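Long-range contacts in protein-tyrosine-phosphatase (Shewanella sp., PDB 2Z72), which probably hydrolyses phosphotyrosine in proteins, as a cold-active phosphatase with a calcineurin-like phosphoesterase domain and a two-zinc centre: residues K199-L204 with H276-N280; E213-L219 with D243-L248; H297-I301 with L335-N341. All coordinates share one frame. Where two conformers were deposited one is given. Residue numbers count along the deposited sequence, not the author numbering.

Contact 1: K199-L204 with H276-N280; sequences KINDVL and HFNVN
A tight two-residue hairpin meets the Schellman-capped C-terminal end of a helix. The hairpin, 199-204, is closed by a type II' beta turn from I200 to V203, with N201 at phi/psi 58/-130. V203 N bonds to I200 O at 3.0 Å, and I200 N to V203 O at 2.9 Å. In 276-280 the helix stops in a Schellman motif: N278 takes positive phi (52/51) and V279 returns to extended angles. The CA atoms of D202 and V279 come within 4.4 Å.

Three hydrogen bonds join the segments. N280 N donates to D202 O at 2.8 Å. With chi1 p, D202 turns its carboxylate to N280, and OD1 accepts from N280 ND2 at 2.9 Å. K199 is all-trans, so NZ reaches F277 O at 3.1 Å. Water 1 bridges the same pair, 2.5 Å from K199 NZ and 2.7 Å from F277 O.

V279 CG1 packs on the lysine chain, 3.7 Å from K199 CE. The apolar contacts centre on L204: its CB lies 4.3 Å from V279 CG2, and its CD2 sits 3.5 Å above the F277 ring centroid, 6° off the normal, a CH-pi contact.

L204 pairs through its backbone with H281 and V283. Helix 267-277 thus passes into strand 281-284 beside strand 203-206, and these strands lead toward zinc ligands H286 and H207.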
# COMPACT_ATOMS: atom_id res chain seq x y z
N LYS A 199 -6.95 12.37 0.31
CA LYS A 199 -6.82 13.55 1.16
C LYS A 199 -7.52 13.26 2.47
O LYS A 199 -8.67 12.84 2.48
CB LYS A 199 -7.49 14.74 0.46
CG LYS A 199 -7.30 16.08 1.19
CD LYS A 199 -8.01 17.23 0.37
CE LYS A 199 -8.08 18.53 1.10
NZ LYS A 199 -8.90 19.43 0.27
N ILE A 200 -6.81 13.39 3.58
CA ILE A 200 -7.40 13.27 4.89
C ILE A 200 -7.07 14.56 5.64
O ILE A 200 -5.92 14.92 5.82
CB ILE A 200 -6.89 12.05 5.69
CG1 ILE A 200 -7.09 10.75 4.93
CG2 ILE A 200 -7.53 12.02 7.07
CD1 ILE A 200 -6.54 9.52 5.65
N ASN A 201 -8.11 15.26 6.06
CA ASN A 201 -7.92 16.55 6.78
C ASN A 201 -7.12 17.45 5.83
O ASN A 201 -7.52 17.61 4.67
CB ASN A 201 -7.28 16.36 8.16
CG ASN A 201 -8.02 15.35 9.01
OD1 ASN A 201 -9.24 15.18 8.91
ND2 ASN A 201 -7.24 14.74 9.92
N ASP A 202 -6.05 18.05 6.31
CA ASP A 202 -5.23 18.98 5.57
C ASP A 202 -3.97 18.32 5.02
O ASP A 202 -2.96 18.97 4.83
CB ASP A 202 -4.91 20.16 6.48
CG ASP A 202 -4.10 19.77 7.70
OD1 ASP A 202 -3.37 20.64 8.25
OD2 ASP A 202 -4.16 18.61 8.14
N VAL A 203 -4.05 17.01 4.69
CA VAL A 203 -2.89 16.26 4.22
C VAL A 203 -3.26 15.45 2.99
O VAL A 203 -4.32 14.79 2.95
CB VAL A 203 -2.36 15.33 5.33
CG1 VAL A 203 -1.10 14.61 4.87
CG2 VAL A 203 -2.11 16.09 6.62
N LEU A 204 -2.41 15.49 1.99
CA LEU A 204 -2.54 14.68 0.75
C LEU A 204 -1.55 13.53 0.81
O LEU A 204 -0.41 13.74 1.21
CB LEU A 204 -2.27 15.55 -0.46
CG LEU A 204 -2.85 15.07 -1.82
CD1 LEU A 204 -4.35 15.19 -1.84
CD2 LEU A 204 -2.24 15.91 -2.94
N HIS A 276 -2.89 24.29 -4.41
CA HIS A 276 -3.82 23.75 -5.37
C HIS A 276 -4.80 22.77 -4.72
O HIS A 276 -5.95 22.72 -5.11
CB HIS A 276 -3.01 22.99 -6.46
CG HIS A 276 -3.87 22.47 -7.57
ND1 HIS A 276 -4.37 21.21 -7.83
CD2 HIS A 276 -4.41 23.25 -8.50
CE1 HIS A 276 -5.14 21.21 -8.90
NE2 HIS A 276 -5.15 22.46 -9.32
N PHE A 277 -4.31 21.97 -3.77
CA PHE A 277 -5.13 20.97 -3.10
C PHE A 277 -5.68 21.44 -1.75
O PHE A 277 -6.38 20.71 -1.08
CB PHE A 277 -4.32 19.71 -2.85
CG PHE A 277 -3.95 18.96 -4.12
CD1 PHE A 277 -2.72 19.12 -4.73
CD2 PHE A 277 -4.86 18.04 -4.68
CE1 PHE A 277 -2.34 18.42 -5.86
CE2 PHE A 277 -4.46 17.36 -5.79
CZ PHE A 277 -3.21 17.49 -6.39
N ASN A 278 -5.35 22.68 -1.34
CA ASN A 278 -5.73 23.20 -0.05
C ASN A 278 -5.35 22.28 1.09
O ASN A 278 -6.14 21.92 1.96
CB ASN A 278 -7.24 23.47 0.00
CG ASN A 278 -7.75 24.28 1.15
OD1 ASN A 278 -8.90 24.03 1.61
ND2 ASN A 278 -7.01 25.25 1.65
N VAL A 279 -4.05 21.91 1.06
CA VAL A 279 -3.45 21.10 2.11
C VAL A 279 -2.26 21.83 2.69
O VAL A 279 -1.67 22.69 2.06
CB VAL A 279 -3.08 19.69 1.60
CG1 VAL A 279 -4.36 18.95 1.23
CG2 VAL A 279 -2.11 19.76 0.47
N ASN A 280 -1.85 21.38 3.87
CA ASN A 280 -0.66 21.86 4.49
C ASN A 280 0.53 20.93 4.40
O ASN A 280 1.67 21.32 4.71
CB ASN A 280 -0.95 22.14 5.97
CG ASN A 280 -1.88 23.32 6.14
OD1 ASN A 280 -1.67 24.34 5.48
ND2 ASN A 280 -2.88 23.17 6.97
O HOH W 1 -8.42 19.40 -2.20

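Contact 2: E213-L219 with D243-L248; sequences EWISREL and DLLNFL
The end of helix 212-216 and the loop after it pack against the short helix 243-249. The first helix ends in a Schellman motif with E218 at phi/psi 57/41. L219 then runs extended. The nearest CA pairs are R217 and L244 at 8.0 Å, and E213 and F247 at 8.2 Å.

F247 is the main bump. With chi1 t its ring enters a hollow lined by E213, W214, R217 and L219. E213 CG lies over one face, 3.9 Å from the ring centroid, a CH-pi contact. L219 CD1 meets the ring edge at F247 CE1, 3.6 Å away, and W214 N is 3.7 Å from F247 CZ. L219 CD1 is the second bump. It fills the gap between F247, L244 (CD1 at 3.9 Å) and L248 (CD2 at 4.0 Å).

R217 reaches across to the start of the other helix. Its NE lies 3.7 Å from F247 CB. Its guanidinium forms a salt bridge with D243: NH1 to OD2 at 2.7 Å, NH2 to OD1 at 2.5 Å. E213 OE2 forms a salt bridge with R217 NE at 2.8 Å and accepts from R217 NH2 at 3.0 Å.

This is a Schellman-terminated helix end and its loop packed on a helix, flanked by a salt-bridge network, in the largely helical stretch between strands 203-206 and 281-284.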
# COMPACT_ATOMS: atom_id res chain seq x y z
N GLU A 213 2.42 19.08 -13.61
CA GLU A 213 1.58 18.56 -14.76
C GLU A 213 0.20 18.17 -14.31
O GLU A 213 -0.73 18.25 -15.13
CB GLU A 213 2.33 17.41 -15.45
CG GLU A 213 1.62 16.78 -16.63
CD GLU A 213 2.45 15.86 -17.49
OE1 GLU A 213 3.61 15.67 -17.10
OE2 GLU A 213 1.85 15.29 -18.46
N TRP A 214 0.01 17.73 -13.06
CA TRP A 214 -1.33 17.48 -12.54
C TRP A 214 -2.25 18.70 -12.76
O TRP A 214 -3.41 18.60 -13.09
CB TRP A 214 -1.22 17.12 -11.03
CG TRP A 214 -2.56 17.00 -10.34
CD1 TRP A 214 -3.39 17.98 -9.83
CD2 TRP A 214 -3.24 15.76 -10.06
NE1 TRP A 214 -4.51 17.48 -9.27
CE2 TRP A 214 -4.44 16.10 -9.41
CE3 TRP A 214 -2.95 14.40 -10.32
CZ2 TRP A 214 -5.33 15.15 -9.01
CZ3 TRP A 214 -3.86 13.48 -9.90
CH2 TRP A 214 -5.04 13.81 -9.25
N ILE A 215 -1.70 19.85 -12.39
CA ILE A 215 -2.44 21.13 -12.43
C ILE A 215 -2.78 21.54 -13.83
O ILE A 215 -3.88 21.93 -14.16
CB ILE A 215 -1.62 22.23 -11.70
CG1 ILE A 215 -1.33 21.87 -10.23
CG2 ILE A 215 -2.31 23.55 -11.87
CD1 ILE A 215 -0.50 22.84 -9.43
N SER A 216 -1.78 21.37 -14.70
CA SER A 216 -2.04 21.78 -16.09
C SER A 216 -3.05 20.87 -16.77
O SER A 216 -3.81 21.37 -17.64
CB SER A 216 -0.79 21.94 -16.93
OG SER A 216 -0.08 20.74 -16.95
N ARG A 217 -3.12 19.59 -16.39
CA ARG A 217 -4.12 18.66 -16.89
C ARG A 217 -5.48 18.76 -16.19
O ARG A 217 -6.38 18.06 -16.58
CB ARG A 217 -3.60 17.22 -16.76
CG ARG A 217 -2.41 17.01 -17.75
CD ARG A 217 -2.05 15.54 -17.77
NE ARG A 217 -0.94 15.35 -18.73
CZ ARG A 217 -1.12 15.18 -20.02
NH1 ARG A 217 -2.31 15.14 -20.59
NH2 ARG A 217 -0.05 15.04 -20.79
N GLU A 218 -5.60 19.65 -15.19
CA GLU A 218 -6.84 19.95 -14.54
C GLU A 218 -7.41 18.65 -13.98
O GLU A 218 -8.62 18.42 -14.02
CB GLU A 218 -7.85 20.56 -15.52
CG GLU A 218 -7.35 21.82 -16.21
CD GLU A 218 -8.41 22.53 -17.03
OE1 GLU A 218 -8.40 23.79 -17.07
OE2 GLU A 218 -9.27 21.86 -17.66
N LEU A 219 -6.56 17.81 -13.40
CA LEU A 219 -7.04 16.57 -12.80
C LEU A 219 -7.70 16.81 -11.47
O LEU A 219 -7.58 17.84 -10.80
CB LEU A 219 -5.86 15.58 -12.65
CG LEU A 219 -5.54 14.78 -13.90
CD1 LEU A 219 -4.11 14.32 -13.93
CD2 LEU A 219 -6.52 13.61 -13.99
N ASP A 243 -2.66 10.17 -23.72
CA ASP A 243 -1.84 11.18 -23.07
C ASP A 243 -2.04 11.22 -21.58
O ASP A 243 -1.09 11.34 -20.80
CB ASP A 243 -2.30 12.46 -23.77
CG ASP A 243 -1.80 13.78 -23.26
OD1 ASP A 243 -0.60 13.75 -22.86
OD2 ASP A 243 -2.53 14.78 -23.24
N LEU A 244 -3.31 11.11 -21.18
CA LEU A 244 -3.59 11.24 -19.75
C LEU A 244 -3.17 10.00 -18.97
O LEU A 244 -2.57 10.14 -17.88
CB LEU A 244 -5.07 11.53 -19.56
CG LEU A 244 -5.56 11.62 -18.13
CD1 LEU A 244 -4.80 12.64 -17.33
CD2 LEU A 244 -7.05 12.00 -18.08
N LEU A 245 -3.47 8.82 -19.51
CA LEU A 245 -3.02 7.61 -18.85
C LEU A 245 -1.50 7.56 -18.79
O LEU A 245 -0.93 7.06 -17.80
CB LEU A 245 -3.59 6.36 -19.54
CG LEU A 245 -5.10 6.20 -19.46
CD1 LEU A 245 -5.54 4.94 -20.21
CD2 LEU A 245 -5.62 6.23 -18.03
N ASN A 246 -0.84 8.02 -19.84
CA ASN A 246 0.62 8.02 -19.87
C ASN A 246 1.19 8.84 -18.72
O ASN A 246 2.06 8.44 -17.98
CB ASN A 246 1.04 8.52 -21.24
CG ASN A 246 2.54 8.44 -21.45
OD1 ASN A 246 3.31 8.79 -20.54
ND2 ASN A 246 2.98 8.00 -22.62
N PHE A 247 0.61 10.03 -18.53
CA PHE A 247 0.95 10.85 -17.35
C PHE A 247 0.75 10.10 -16.06
O PHE A 247 1.61 10.02 -15.21
CB PHE A 247 0.11 12.14 -17.30
CG PHE A 247 0.31 12.87 -16.01
CD1 PHE A 247 -0.75 13.07 -15.14
CD2 PHE A 247 1.55 13.31 -15.62
CE1 PHE A 247 -0.58 13.69 -13.93
CE2 PHE A 247 1.75 13.96 -14.42
CZ PHE A 247 0.71 14.13 -13.56
N LEU A 248 -0.45 9.56 -15.85
CA LEU A 248 -0.82 8.95 -14.60
C LEU A 248 0.04 7.75 -14.25
O LEU A 248 0.33 7.51 -13.07
CB LEU A 248 -2.32 8.59 -14.59
CG LEU A 248 -3.30 9.76 -14.52
CD1 LEU A 248 -4.73 9.24 -14.71
CD2 LEU A 248 -3.12 10.47 -13.18

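Contact 3: H297-I301 with L335-N341; sequences HNKVI and LQENSLN
The loop leading into strand 300-302 meets the last hairpin of the chain. H297 (55/43) and N298 (55/28) both have positive phi, and K299 and V300 form a classic beta bulge against strand 293-295. H297 ND1 is hydrogen-bonded to E267 OE2, outside the contact. The nearest CA pair is H297 and N341, at 6.6 Å.

L335 stands where the chain turns a corner. With Q336 it forms a second classic bulge, facing L323. L335 O accepts a weak bond from N298 ND2 at 3.1 Å, and L335 CD1 lies 4.4 Å from I301 CG2. Q336, chi1 and chi2 t, brings NE2 within 3.8 Å of N298 CB. Water 3 links Q336 NE2 (2.9 Å) to H297 O (2.6 Å). E337 and L340 close the hairpin: E337 N to L340 O is 3.0 Å, and L340 N to E337 O is 2.8 Å. The CA-to-CB bond of N341 points toward 297-301. With chi1 m, N341 OD1 accepts from N298 ND2 at 3.0 Å and from Q336 NE2 at 2.8 Å. Water 2 lies 3.3 Å from N341 ND2 and 2.8 Å from H297 O.

The amides of N298, Q336 and N341 and two waters thus tie loop to hairpin through directional bonds, with little apolar packing.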
# COMPACT_ATOMS: atom_id res chain seq x y z
N HIS A 297 10.44 22.52 5.43
CA HIS A 297 9.73 22.98 6.61
C HIS A 297 8.55 22.05 6.88
O HIS A 297 7.44 22.49 7.23
CB HIS A 297 9.40 24.46 6.43
CG HIS A 297 10.58 25.39 6.24
ND1 HIS A 297 11.04 25.72 5.00
CD2 HIS A 297 11.40 25.94 7.13
CE1 HIS A 297 12.10 26.52 5.12
NE2 HIS A 297 12.34 26.67 6.40
N ASN A 298 8.77 20.75 6.75
CA ASN A 298 7.83 19.67 6.97
C ASN A 298 6.53 19.77 6.16
O ASN A 298 5.53 19.15 6.50
CB ASN A 298 7.48 19.64 8.42
CG ASN A 298 8.57 19.14 9.33
OD1 ASN A 298 9.25 18.20 8.99
ND2 ASN A 298 8.74 19.79 10.47
N LYS A 299 6.62 20.42 5.02
CA LYS A 299 5.54 20.42 4.03
C LYS A 299 5.44 19.10 3.25
O LYS A 299 4.35 18.77 2.79
CB LYS A 299 5.76 21.59 3.04
CG LYS A 299 5.61 22.92 3.76
CD LYS A 299 5.93 24.08 2.84
CE LYS A 299 5.97 25.38 3.60
NZ LYS A 299 6.36 26.53 2.73
N VAL A 300 6.56 18.39 3.13
CA VAL A 300 6.58 17.03 2.59
C VAL A 300 7.08 16.14 3.72
O VAL A 300 8.10 16.43 4.34
CB VAL A 300 7.48 16.87 1.36
CG1 VAL A 300 7.70 15.39 1.02
CG2 VAL A 300 6.92 17.56 0.12
N ILE A 301 6.36 15.05 3.96
CA ILE A 301 6.88 14.02 4.87
C ILE A 301 7.09 12.76 4.06
O ILE A 301 6.18 12.24 3.45
CB ILE A 301 6.00 13.74 6.08
CG1 ILE A 301 5.48 15.02 6.77
CG2 ILE A 301 6.76 12.86 7.07
CD1 ILE A 301 6.54 15.87 7.44
N LEU A 335 8.15 15.88 14.97
CA LEU A 335 8.71 16.62 13.84
C LEU A 335 8.20 18.04 13.79
O LEU A 335 8.90 18.99 13.47
CB LEU A 335 8.40 15.97 12.49
CG LEU A 335 8.86 14.51 12.35
CD1 LEU A 335 8.48 13.93 11.02
CD2 LEU A 335 10.37 14.40 12.54
N GLN A 336 6.90 18.21 14.11
CA GLN A 336 6.22 19.50 14.05
C GLN A 336 5.17 19.50 15.15
O GLN A 336 4.41 18.55 15.30
CB GLN A 336 5.58 19.80 12.68
CG GLN A 336 5.19 21.27 12.46
CD GLN A 336 4.52 21.49 11.13
OE1 GLN A 336 3.33 21.15 10.98
NE2 GLN A 336 5.17 22.08 10.14
N GLU A 337 5.08 20.64 15.86
CA GLU A 337 3.93 20.77 16.78
C GLU A 337 3.34 22.13 16.63
O GLU A 337 4.03 23.17 16.55
CB GLU A 337 4.30 20.41 18.15
CG GLU A 337 5.47 21.03 18.87
CD GLU A 337 5.45 20.22 20.20
OE1 GLU A 337 6.48 20.16 20.90
OE2 GLU A 337 4.37 19.64 20.48
N ASN A 338 2.01 22.04 16.70
CA ASN A 338 1.12 23.06 16.12
C ASN A 338 1.55 23.47 14.70
O ASN A 338 1.12 22.81 13.73
CB ASN A 338 1.00 24.23 17.09
CG ASN A 338 0.31 23.72 18.34
OD1 ASN A 338 0.91 23.78 19.42
ND2 ASN A 338 -0.92 23.23 18.17
N SER A 339 2.37 24.49 14.46
CA SER A 339 2.94 24.61 13.11
C SER A 339 4.46 24.82 13.19
O SER A 339 5.19 25.15 12.24
CB SER A 339 2.26 25.72 12.32
OG SER A 339 2.39 25.65 10.90
N LEU A 340 4.97 24.59 14.39
CA LEU A 340 6.36 24.93 14.72
C LEU A 340 7.28 23.79 14.41
O LEU A 340 7.11 22.69 14.96
CB LEU A 340 6.45 25.31 16.21
CG LEU A 340 7.76 25.99 16.62
CD1 LEU A 340 7.89 27.37 15.96
CD2 LEU A 340 7.93 26.15 18.13
N ASN A 341 8.24 24.00 13.50
CA ASN A 341 9.11 22.89 13.14
C ASN A 341 10.14 22.70 14.22
O ASN A 341 10.69 23.66 14.80
CB ASN A 341 9.86 23.14 11.82
CG ASN A 341 8.80 23.37 10.74
OD1 ASN A 341 7.82 22.63 10.72
ND2 ASN A 341 9.09 24.37 9.95
O HOH W 2 6.66 25.14 7.92
O HOH W 3 4.87 22.91 7.37

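How the contacts relate
Contact 2 is nested inside the chain loop closed by contact 1, and contact 3 follows both. The centres of contacts 1 and 2 are about 19 Å apart, yet the two touch: F277 CZ lies 3.2 Å from W214 NE1. Strand 203-206 leads on to helix 212-216, and helix 243-249 is followed by helix 267-277. Contacts 1 and 3 have centres about 14 Å apart, do not touch, and reach the same six-stranded mixed sheet. Contacts 2 and 3 have centres about 29 Å apart. Contact 1 thus sits where helices meet the strands leading toward zinc ligands H207 and H286. Contact 3 ties the two sheets together, joining the turn between strands 293-295 and 300-302 to hairpin 336-341.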